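Local coordinates for lectin (Colocasia esculenta, PDB 5T1X), which binds mannose as one chain of a heterotetrameric, GNA-related plant lectin that agglutinates rabbit erythrocytes, at residues N4-D15 with L18-N29; K77-A85 with L93-F101. All coordinates share one frame; numbering follows the deposited sequence.

Interaction 1. Residues N4-D15 with L18-N29; sequences NYLLSGQTLNTD and LKNGDFDLVMQN
The carbonyl oxygen of M27 accepts from D15 N at 2.7 Å, the donor almost in line with the C=O bond but the N-H bent, 136° at the hydrogen. The D15 carboxylate lies against N29, two residues beyond M27, its plane 79° from that of the amide. N29 ND2 reaches D15 OD1 at 2.8 Å in a weak, strongly bent bond, with further weak bonds from N29 N to OD1 and ND2 to OD2. T14 sets CG2 against N29, 3.7 Å from N29 CA, the two side chains crossing at about a right angle, while its OG1 bonds to the carbonyl of C51. Away from this polar end the contact turns apolar. L12, with CG anti to the backbone N (chi1 180°), brings CD2 to 3.9 Å from M27 CB and also meets L25 and L18. L18 sets CD2 3.5 Å from Y5 O and CD1 4.4 Å from L6 CB. A water joins N4 ND2 to K19 O, and N4 ND2 also bonds to N7 of a neighbouring lectin chain. L6, L12 and the L18/L25 pair, from three sheets, meet inside the beta-prism II fold of GNA-related lectins, and the D15 end borders the mannose site of Q28 and N29.

Interaction 2. Residues K77-A85 with L93-F101; sequences KSVKGNYAA and LVVFGPSVF
Strands 84-88 and 92-103 run antiparallel, with A84 and F96 a hydrogen-bonded pair (F96 N to A84 O 2.8 Å, nearly straight at 178°; A84 N to F96 O 3.0 Å) and A85 and V95 a non-hydrogen-bonded one. Past this pair a cis peptide between G97 and P98 turns the second strand. With CG anti to the carbonyl carbon, beside the backbone N (chi1 -72°), the Y83 ring lies against G97 and P98: P98 CA sits over one face, a CH-pi contact 4.1 Å from the centroid, and Y83 CE1 comes within 3.3 Å of G97 C. The phenol hydroxyl donates to V79 O, 2.6 Å from Y83 OH, in the carbonyl plane on a lone pair. V79 CG2 meets P98 CG at 3.7 Å, the two side chains crossing at an angle. Further out, N82 O accepts a weak bond from S99 N, and two waters join N82 to S99 OG; a third links S78 OG to G97 O. Further along the strands, A85 CB touches L93 CD1 and V95 CG2, and L61 packs on all three. Loop 77-83 packs on the cis-proline turn of this bulb-lectin beta hairpin, whose second strand extends the sheet into a neighbouring lectin chain.

In the fold
The two contacts, with centres about 17 Å apart, share one three-stranded sheet: strand 5-7 of interaction 1 lies beside strand 84-88 of interaction 2, antiparallel to it. L6 O and A85 N, 2.8 Å apart, probably form one of the hydrogen bonds between them, and S8 OG probably accepts from Y83 N at 3.0 Å. Interaction 1 reaches the mannose site directly through Q28 and N29, and Q28 also bonds to Y36, another mannose-binding residue. Interaction 2 contributes none of the mannose-binding residues, and L93 is about 11 Å from Q41, side chain to side chain; but the side chains of L25 and L93 each come to about 5 Å from that of W40, probably part of the site by similarity.

Interaction 1. Residues N4-D15 with L18-N29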
loop_
_atom_site.group_PDB
_atom_site.type_symbol
_atom_site.label_atom_id
_atom_site.label_comp_id
_atom_site.label_asym_id
_atom_site.label_seq_id
_atom_site.Cartn_x
_atom_site.Cartn_y
_atom_site.Cartn_z
ATOM N N ASN A 4 8.315 -2.916 0.705
ATOM C CA ASN A 4 7.257 -3.902 0.943
ATOM C C ASN A 4 6.067 -3.739 -0.026
ATOM O O ASN A 4 4.981 -4.250 0.244
ATOM C CB ASN A 4 6.782 -3.756 2.395
ATOM C CG ASN A 4 6.452 -2.328 2.756
ATOM O OD1 ASN A 4 6.218 -1.477 1.884
ATOM N ND2 ASN A 4 6.514 -2.013 4.041
ATOM N N TYR A 5 6.259 -3.015 -1.136
ATOM C CA TYR A 5 5.199 -2.884 -2.134
ATOM C C TYR A 5 5.764 -2.738 -3.528
ATOM O O TYR A 5 6.913 -2.321 -3.704
ATOM C CB TYR A 5 4.241 -1.706 -1.833
ATOM C CG TYR A 5 4.868 -0.332 -1.975
ATOM C CD1 TYR A 5 5.012 0.265 -3.224
ATOM C CD2 TYR A 5 5.251 0.402 -0.854
ATOM C CE1 TYR A 5 5.604 1.522 -3.363
ATOM C CE2 TYR A 5 5.797 1.680 -0.979
ATOM C CZ TYR A 5 5.977 2.233 -2.236
ATOM O OH TYR A 5 6.534 3.483 -2.384
ATOM N N LEU A 6 4.918 -3.057 -4.512
ATOM C CA LEU A 6 5.153 -2.916 -5.937
ATOM C C LEU A 6 3.950 -2.193 -6.523
ATOM O O LEU A 6 2.827 -2.680 -6.398
ATOM C CB LEU A 6 5.352 -4.306 -6.587
ATOM C CG LEU A 6 5.441 -4.362 -8.113
ATOM C CD1 LEU A 6 6.799 -3.957 -8.586
ATOM C CD2 LEU A 6 5.146 -5.763 -8.631
ATOM N N LEU A 7 4.172 -1.019 -7.133
ATOM C CA LEU A 7 3.077 -0.263 -7.751
ATOM C C LEU A 7 2.967 -0.616 -9.221
ATOM O O LEU A 7 3.971 -0.990 -9.843
ATOM C CB LEU A 7 3.294 1.258 -7.609
ATOM C CG LEU A 7 3.513 1.829 -6.213
ATOM C CD1 LEU A 7 3.773 3.318 -6.280
ATOM C CD2 LEU A 7 2.352 1.506 -5.279
ATOM N N SER A 8 1.765 -0.470 -9.801
ATOM C CA SER A 8 1.583 -0.727 -11.232
ATOM C C SER A 8 2.537 0.202 -12.013
ATOM O O SER A 8 2.651 1.389 -11.695
ATOM C CB SER A 8 0.120 -0.541 -11.636
ATOM O OG SER A 8 -0.430 0.655 -11.116
ATOM N N GLY A 9 3.315 -0.384 -12.918
ATOM C CA GLY A 9 4.326 0.346 -13.678
ATOM C C GLY A 9 5.739 0.125 -13.162
ATOM O O GLY A 9 6.704 0.435 -13.866
ATOM N N GLN A 10 5.885 -0.400 -11.924
ATOM C CA GLN A 10 7.209 -0.699 -11.350
ATOM C C GLN A 10 7.609 -2.150 -11.652
ATOM O O GLN A 10 6.772 -2.949 -12.069
ATOM C CB GLN A 10 7.234 -0.435 -9.840
ATOM C CG GLN A 10 7.026 1.030 -9.481
ATOM C CD GLN A 10 7.042 1.250 -7.986
ATOM O OE1 GLN A 10 6.667 0.385 -7.195
ATOM N NE2 GLN A 10 7.458 2.426 -7.569
ATOM N N THR A 11 8.888 -2.487 -11.444
ATOM C CA THR A 11 9.409 -3.825 -11.688
ATOM C C THR A 11 10.195 -4.336 -10.480
ATOM O O THR A 11 11.027 -3.611 -9.925
ATOM C CB THR A 11 10.323 -3.817 -12.949
ATOM O OG1 THR A 11 9.578 -3.415 -14.105
ATOM C CG2 THR A 11 10.972 -5.169 -13.227
ATOM N N LEU A 12 9.925 -5.587 -10.086
ATOM C CA LEU A 12 10.715 -6.315 -9.097
ATOM C C LEU A 12 11.663 -7.156 -9.951
ATOM O O LEU A 12 11.234 -8.112 -10.610
ATOM C CB LEU A 12 9.858 -7.144 -8.114
ATOM C CG LEU A 12 10.621 -7.951 -7.033
ATOM C CD1 LEU A 12 11.291 -7.044 -6.012
ATOM C CD2 LEU A 12 9.689 -8.914 -6.308
ATOM N N ASN A 13 12.921 -6.701 -10.053
ATOM C CA ASN A 13 13.951 -7.315 -10.886
ATOM C C ASN A 13 14.398 -8.684 -10.363
ATOM O O ASN A 13 14.052 -9.079 -9.244
ATOM C CB ASN A 13 15.156 -6.381 -11.006
ATOM C CG ASN A 13 15.005 -5.355 -12.099
ATOM O OD1 ASN A 13 14.513 -4.243 -11.881
ATOM N ND2 ASN A 13 15.432 -5.709 -13.306
ATOM N N THR A 14 15.177 -9.403 -11.199
ATOM C CA THR A 14 15.728 -10.726 -10.922
ATOM C C THR A 14 16.539 -10.685 -9.629
ATOM O O THR A 14 17.381 -9.803 -9.447
ATOM C CB THR A 14 16.559 -11.201 -12.125
ATOM O OG1 THR A 14 15.839 -10.909 -13.326
ATOM C CG2 THR A 14 16.873 -12.683 -12.070
ATOM N N ASP A 15 16.227 -11.621 -8.716
ATOM C CA ASP A 15 16.798 -11.817 -7.375
ATOM C C ASP A 15 16.446 -10.644 -6.430
ATOM O O ASP A 15 17.066 -10.492 -5.376
ATOM C CB ASP A 15 18.319 -12.082 -7.420
ATOM C CG ASP A 15 18.690 -13.391 -8.094
ATOM O OD1 ASP A 15 18.056 -14.428 -7.774
ATOM O OD2 ASP A 15 19.628 -13.387 -8.918
ATOM N N LEU A 18 10.836 -8.076 -1.783
ATOM C CA LEU A 18 9.854 -7.330 -0.997
ATOM C C LEU A 18 9.923 -7.972 0.372
ATOM O O LEU A 18 9.991 -9.200 0.433
ATOM C CB LEU A 18 8.429 -7.340 -1.556
ATOM C CG LEU A 18 8.141 -6.680 -2.911
ATOM C CD1 LEU A 18 6.646 -6.611 -3.125
ATOM C CD2 LEU A 18 8.720 -5.264 -3.011
ATOM N N LYS A 19 9.984 -7.192 1.466
ATOM C CA LYS A 19 10.115 -7.829 2.775
ATOM C C LYS A 19 9.312 -7.095 3.823
ATOM O O LYS A 19 9.306 -5.866 3.856
ATOM C CB LYS A 19 11.603 -7.910 3.196
ATOM C CG LYS A 19 11.881 -8.733 4.455
ATOM C CD LYS A 19 13.377 -8.907 4.688
ATOM C CE LYS A 19 13.719 -9.705 5.924
ATOM N NZ LYS A 19 13.351 -11.142 5.791
ATOM N N ASN A 20 8.656 -7.858 4.704
ATOM C CA ASN A 20 7.946 -7.286 5.845
ATOM C C ASN A 20 8.143 -8.264 7.011
ATOM O O ASN A 20 7.551 -9.343 7.020
ATOM C CB ASN A 20 6.474 -6.980 5.532
ATOM C CG ASN A 20 5.849 -6.050 6.549
ATOM O OD1 ASN A 20 6.325 -5.903 7.678
ATOM N ND2 ASN A 20 4.736 -5.440 6.193
ATOM N N GLY A 21 9.052 -7.912 7.930
ATOM C CA GLY A 21 9.420 -8.774 9.047
ATOM C C GLY A 21 10.088 -10.036 8.531
ATOM O O GLY A 21 10.976 -9.957 7.684
ATOM N N ASP A 22 9.601 -11.211 8.959
ATOM C CA ASP A 22 10.164 -12.507 8.553
ATOM C C ASP A 22 9.714 -12.946 7.157
ATOM O O ASP A 22 10.259 -13.911 6.609
ATOM C CB ASP A 22 9.785 -13.595 9.576
ATOM C CG ASP A 22 10.336 -13.388 10.977
ATOM O OD1 ASP A 22 11.388 -12.725 11.114
ATOM O OD2 ASP A 22 9.744 -13.936 11.931
ATOM N N PHE A 23 8.723 -12.262 6.592
ATOM C CA PHE A 23 8.147 -12.600 5.292
ATOM C C PHE A 23 8.940 -11.940 4.187
ATOM O O PHE A 23 9.116 -10.717 4.183
ATOM C CB PHE A 23 6.663 -12.231 5.269
ATOM C CG PHE A 23 5.943 -12.904 6.417
ATOM C CD1 PHE A 23 5.696 -14.276 6.400
ATOM C CD2 PHE A 23 5.564 -12.179 7.542
ATOM C CE1 PHE A 23 5.055 -14.901 7.477
ATOM C CE2 PHE A 23 4.920 -12.807 8.615
ATOM C CZ PHE A 23 4.660 -14.160 8.570
ATOM N N ASP A 24 9.477 -12.778 3.281
ATOM C CA ASP A 24 10.383 -12.361 2.218
ATOM C C ASP A 24 9.936 -12.875 0.846
ATOM O O ASP A 24 10.048 -14.073 0.559
ATOM C CB ASP A 24 11.797 -12.879 2.559
ATOM C CG ASP A 24 12.930 -12.345 1.712
ATOM O OD1 ASP A 24 12.670 -11.481 0.847
ATOM O OD2 ASP A 24 14.091 -12.779 1.930
ATOM N N LEU A 25 9.458 -11.955 -0.006
ATOM C CA LEU A 25 9.029 -12.267 -1.367
ATOM C C LEU A 25 10.219 -12.101 -2.286
ATOM O O LEU A 25 10.775 -11.006 -2.373
ATOM C CB LEU A 25 7.860 -11.360 -1.806
ATOM C CG LEU A 25 7.303 -11.631 -3.206
ATOM C CD1 LEU A 25 6.354 -12.846 -3.220
ATOM C CD2 LEU A 25 6.606 -10.405 -3.752
ATOM N N VAL A 26 10.625 -13.189 -2.961
ATOM C CA VAL A 26 11.790 -13.151 -3.835
ATOM C C VAL A 26 11.418 -13.542 -5.281
ATOM O O VAL A 26 10.843 -14.612 -5.512
ATOM C CB VAL A 26 12.949 -14.042 -3.298
ATOM C CG1 VAL A 26 14.238 -13.805 -4.083
ATOM C CG2 VAL A 26 13.193 -13.819 -1.804
ATOM N N MET A 27 11.767 -12.668 -6.245
ATOM C CA MET A 27 11.626 -12.954 -7.676
ATOM C C MET A 27 12.939 -13.615 -8.044
ATOM O O MET A 27 13.935 -12.930 -8.241
ATOM C CB MET A 27 11.325 -11.670 -8.484
ATOM C CG MET A 27 11.286 -11.877 -10.001
ATOM S SD MET A 27 9.876 -12.850 -10.572
ATOM C CE MET A 27 10.648 -14.459 -10.759
ATOM N N GLN A 28 12.985 -14.939 -8.016
ATOM C CA GLN A 28 14.255 -15.651 -8.147
ATOM C C GLN A 28 14.791 -15.762 -9.570
ATOM O O GLN A 28 14.036 -15.631 -10.535
ATOM C CB GLN A 28 14.150 -17.044 -7.534
ATOM C CG GLN A 28 13.786 -16.985 -6.060
ATOM C CD GLN A 28 13.645 -18.322 -5.381
ATOM O OE1 GLN A 28 13.723 -18.396 -4.164
ATOM N NE2 GLN A 28 13.408 -19.401 -6.124
ATOM N N ASN A 29 16.120 -16.028 -9.677
ATOM C CA ASN A 29 16.848 -16.200 -10.939
ATOM C C ASN A 29 16.394 -17.472 -11.674
ATOM O O ASN A 29 16.594 -17.572 -12.888
ATOM C CB ASN A 29 18.372 -16.189 -10.732
ATOM C CG ASN A 29 18.901 -17.139 -9.686
ATOM O OD1 ASN A 29 18.758 -18.363 -9.781
ATOM N ND2 ASN A 29 19.600 -16.594 -8.699
HETATM O O HOH W 1 8.343 -3.746 5.655
#

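Interaction 2. Residues K77-A85 with L93-F101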
loop_
_atom_site.group_PDB
_atom_site.type_symbol
_atom_site.label_atom_id
_atom_site.label_comp_id
_atom_site.label_asym_id
_atom_site.label_seq_id
_atom_site.Cartn_x
_atom_site.Cartn_y
_atom_site.Cartn_z
ATOM N N LYS A 77 -8.315 -9.384 -12.197
ATOM C CA LYS A 77 -8.226 -8.066 -12.825
ATOM C C LYS A 77 -9.390 -7.179 -12.427
ATOM O O LYS A 77 -10.481 -7.676 -12.145
ATOM C CB LYS A 77 -8.253 -8.217 -14.361
ATOM C CG LYS A 77 -6.985 -8.766 -15.001
ATOM C CD LYS A 77 -7.094 -8.790 -16.535
ATOM C CE LYS A 77 -7.860 -9.972 -17.098
ATOM N NZ LYS A 77 -7.107 -11.249 -16.957
ATOM N N SER A 78 -9.184 -5.865 -12.481
ATOM C CA SER A 78 -10.249 -4.901 -12.220
ATOM C C SER A 78 -10.152 -3.765 -13.268
ATOM O O SER A 78 -9.653 -4.008 -14.369
ATOM C CB SER A 78 -10.187 -4.409 -10.772
ATOM O OG SER A 78 -11.318 -3.618 -10.454
ATOM N N VAL A 79 -10.664 -2.562 -12.966
ATOM C CA VAL A 79 -10.673 -1.430 -13.914
ATOM C C VAL A 79 -9.272 -0.853 -14.137
ATOM O O VAL A 79 -8.389 -1.043 -13.305
ATOM C CB VAL A 79 -11.646 -0.307 -13.478
ATOM C CG1 VAL A 79 -13.091 -0.790 -13.527
ATOM C CG2 VAL A 79 -11.297 0.245 -12.092
ATOM N N LYS A 80 -9.077 -0.117 -15.244
ATOM C CA LYS A 80 -7.784 0.521 -15.500
ATOM C C LYS A 80 -7.554 1.606 -14.465
ATOM O O LYS A 80 -8.446 2.410 -14.184
ATOM C CB LYS A 80 -7.704 1.092 -16.923
ATOM C CG LYS A 80 -6.303 1.486 -17.346
ATOM C CD LYS A 80 -6.304 2.039 -18.763
ATOM C CE LYS A 80 -4.899 2.183 -19.296
ATOM N NZ LYS A 80 -4.887 2.683 -20.694
ATOM N N GLY A 81 -6.377 1.582 -13.867
ATOM C CA GLY A 81 -6.017 2.544 -12.837
ATOM C C GLY A 81 -4.687 2.214 -12.209
ATOM O O GLY A 81 -3.864 1.526 -12.820
ATOM N N ASN A 82 -4.479 2.722 -10.985
ATOM C CA ASN A 82 -3.247 2.554 -10.203
ATOM C C ASN A 82 -3.461 1.520 -9.122
ATOM O O ASN A 82 -4.389 1.649 -8.320
ATOM C CB ASN A 82 -2.823 3.895 -9.575
ATOM C CG ASN A 82 -2.572 5.002 -10.571
ATOM O OD1 ASN A 82 -1.879 4.830 -11.567
ATOM N ND2 ASN A 82 -3.116 6.177 -10.305
ATOM N N TYR A 83 -2.591 0.502 -9.093
ATOM C CA TYR A 83 -2.699 -0.603 -8.144
ATOM C C TYR A 83 -1.445 -0.716 -7.301
ATOM O O TYR A 83 -0.400 -0.163 -7.656
ATOM C CB TYR A 83 -2.950 -1.922 -8.908
ATOM C CG TYR A 83 -4.350 -2.000 -9.479
ATOM C CD1 TYR A 83 -5.352 -2.699 -8.818
ATOM C CD2 TYR A 83 -4.680 -1.351 -10.666
ATOM C CE1 TYR A 83 -6.657 -2.729 -9.307
ATOM C CE2 TYR A 83 -5.989 -1.348 -11.150
ATOM C CZ TYR A 83 -6.973 -2.041 -10.463
ATOM O OH TYR A 83 -8.265 -2.059 -10.913
ATOM N N ALA A 84 -1.549 -1.451 -6.198
ATOM C CA ALA A 84 -0.407 -1.689 -5.314
ATOM C C ALA A 84 -0.417 -3.128 -4.813
ATOM O O ALA A 84 -1.434 -3.580 -4.278
ATOM C CB ALA A 84 -0.439 -0.718 -4.138
ATOM N N ALA A 85 0.700 -3.849 -5.000
ATOM C CA ALA A 85 0.892 -5.199 -4.462
ATOM C C ALA A 85 1.694 -5.014 -3.191
ATOM O O ALA A 85 2.802 -4.486 -3.252
ATOM C CB ALA A 85 1.607 -6.103 -5.455
ATOM N N LEU A 93 0.869 -11.701 0.304
ATOM C CA LEU A 93 1.039 -10.663 -0.711
ATOM C C LEU A 93 -0.352 -10.362 -1.229
ATOM O O LEU A 93 -1.082 -11.284 -1.598
ATOM C CB LEU A 93 2.005 -11.091 -1.835
ATOM C CG LEU A 93 2.158 -10.112 -3.003
ATOM C CD1 LEU A 93 2.948 -8.870 -2.593
ATOM C CD2 LEU A 93 2.812 -10.791 -4.190
ATOM N N VAL A 94 -0.749 -9.095 -1.175
ATOM C CA VAL A 94 -2.106 -8.684 -1.534
ATOM C C VAL A 94 -2.069 -7.580 -2.577
ATOM O O VAL A 94 -1.347 -6.595 -2.404
ATOM C CB VAL A 94 -2.896 -8.209 -0.267
ATOM C CG1 VAL A 94 -4.353 -7.906 -0.600
ATOM C CG2 VAL A 94 -2.821 -9.224 0.879
ATOM N N VAL A 95 -2.913 -7.704 -3.611
ATOM C CA VAL A 95 -3.048 -6.655 -4.620
ATOM C C VAL A 95 -4.251 -5.820 -4.245
ATOM O O VAL A 95 -5.353 -6.355 -4.160
ATOM C CB VAL A 95 -3.181 -7.206 -6.063
ATOM C CG1 VAL A 95 -3.382 -6.066 -7.062
ATOM C CG2 VAL A 95 -1.987 -8.060 -6.456
ATOM N N PHE A 96 -4.047 -4.506 -4.045
ATOM C CA PHE A 96 -5.112 -3.552 -3.724
ATOM C C PHE A 96 -5.308 -2.581 -4.843
ATOM O O PHE A 96 -4.329 -2.003 -5.324
ATOM C CB PHE A 96 -4.730 -2.736 -2.484
ATOM C CG PHE A 96 -4.600 -3.488 -1.183
ATOM C CD1 PHE A 96 -5.680 -3.606 -0.324
ATOM C CD2 PHE A 96 -3.372 -4.002 -0.780
ATOM C CE1 PHE A 96 -5.553 -4.272 0.899
ATOM C CE2 PHE A 96 -3.240 -4.652 0.453
ATOM C CZ PHE A 96 -4.330 -4.783 1.283
ATOM N N GLY A 97 -6.558 -2.326 -5.208
ATOM C CA GLY A 97 -6.796 -1.297 -6.197
ATOM C C GLY A 97 -8.169 -1.265 -6.815
ATOM O O GLY A 97 -8.957 -2.199 -6.629
ATOM N N PRO A 98 -8.447 -0.215 -7.621
ATOM C CA PRO A 98 -7.570 0.929 -7.944
ATOM C C PRO A 98 -7.470 1.934 -6.801
ATOM O O PRO A 98 -8.132 1.786 -5.779
ATOM C CB PRO A 98 -8.259 1.552 -9.167
ATOM C CG PRO A 98 -9.716 1.287 -8.918
ATOM C CD PRO A 98 -9.761 -0.089 -8.287
ATOM N N SER A 99 -6.646 2.965 -6.976
ATOM C CA SER A 99 -6.542 4.003 -5.962
ATOM C C SER A 99 -7.847 4.774 -5.922
ATOM O O SER A 99 -8.504 4.945 -6.964
ATOM C CB SER A 99 -5.368 4.931 -6.253
ATOM O OG SER A 99 -5.494 5.546 -7.520
ATOM N N VAL A 100 -8.267 5.176 -4.720
ATOM C CA VAL A 100 -9.534 5.877 -4.526
ATOM C C VAL A 100 -9.305 7.284 -3.970
ATOM O O VAL A 100 -10.242 8.075 -3.941
ATOM C CB VAL A 100 -10.535 5.078 -3.631
ATOM C CG1 VAL A 100 -10.887 3.731 -4.263
ATOM C CG2 VAL A 100 -10.004 4.900 -2.210
ATOM N N PHE A 101 -8.080 7.582 -3.497
ATOM C CA PHE A 101 -7.772 8.879 -2.902
ATOM C C PHE A 101 -6.271 9.125 -2.898
ATOM O O PHE A 101 -5.489 8.203 -2.695
ATOM C CB PHE A 101 -8.344 8.951 -1.476
ATOM C CG PHE A 101 -8.101 10.241 -0.732
ATOM C CD1 PHE A 101 -8.799 11.396 -1.063
ATOM C CD2 PHE A 101 -7.182 10.298 0.311
ATOM C CE1 PHE A 101 -8.569 12.593 -0.374
ATOM C CE2 PHE A 101 -6.967 11.490 1.011
ATOM C CZ PHE A 101 -7.661 12.628 0.661
HETATM O O HOH W 2 -11.266 -3.156 -7.699
HETATM O O HOH W 3 -6.456 4.654 -9.969
HETATM O O HOH W 4 -3.514 7.542 -7.819
#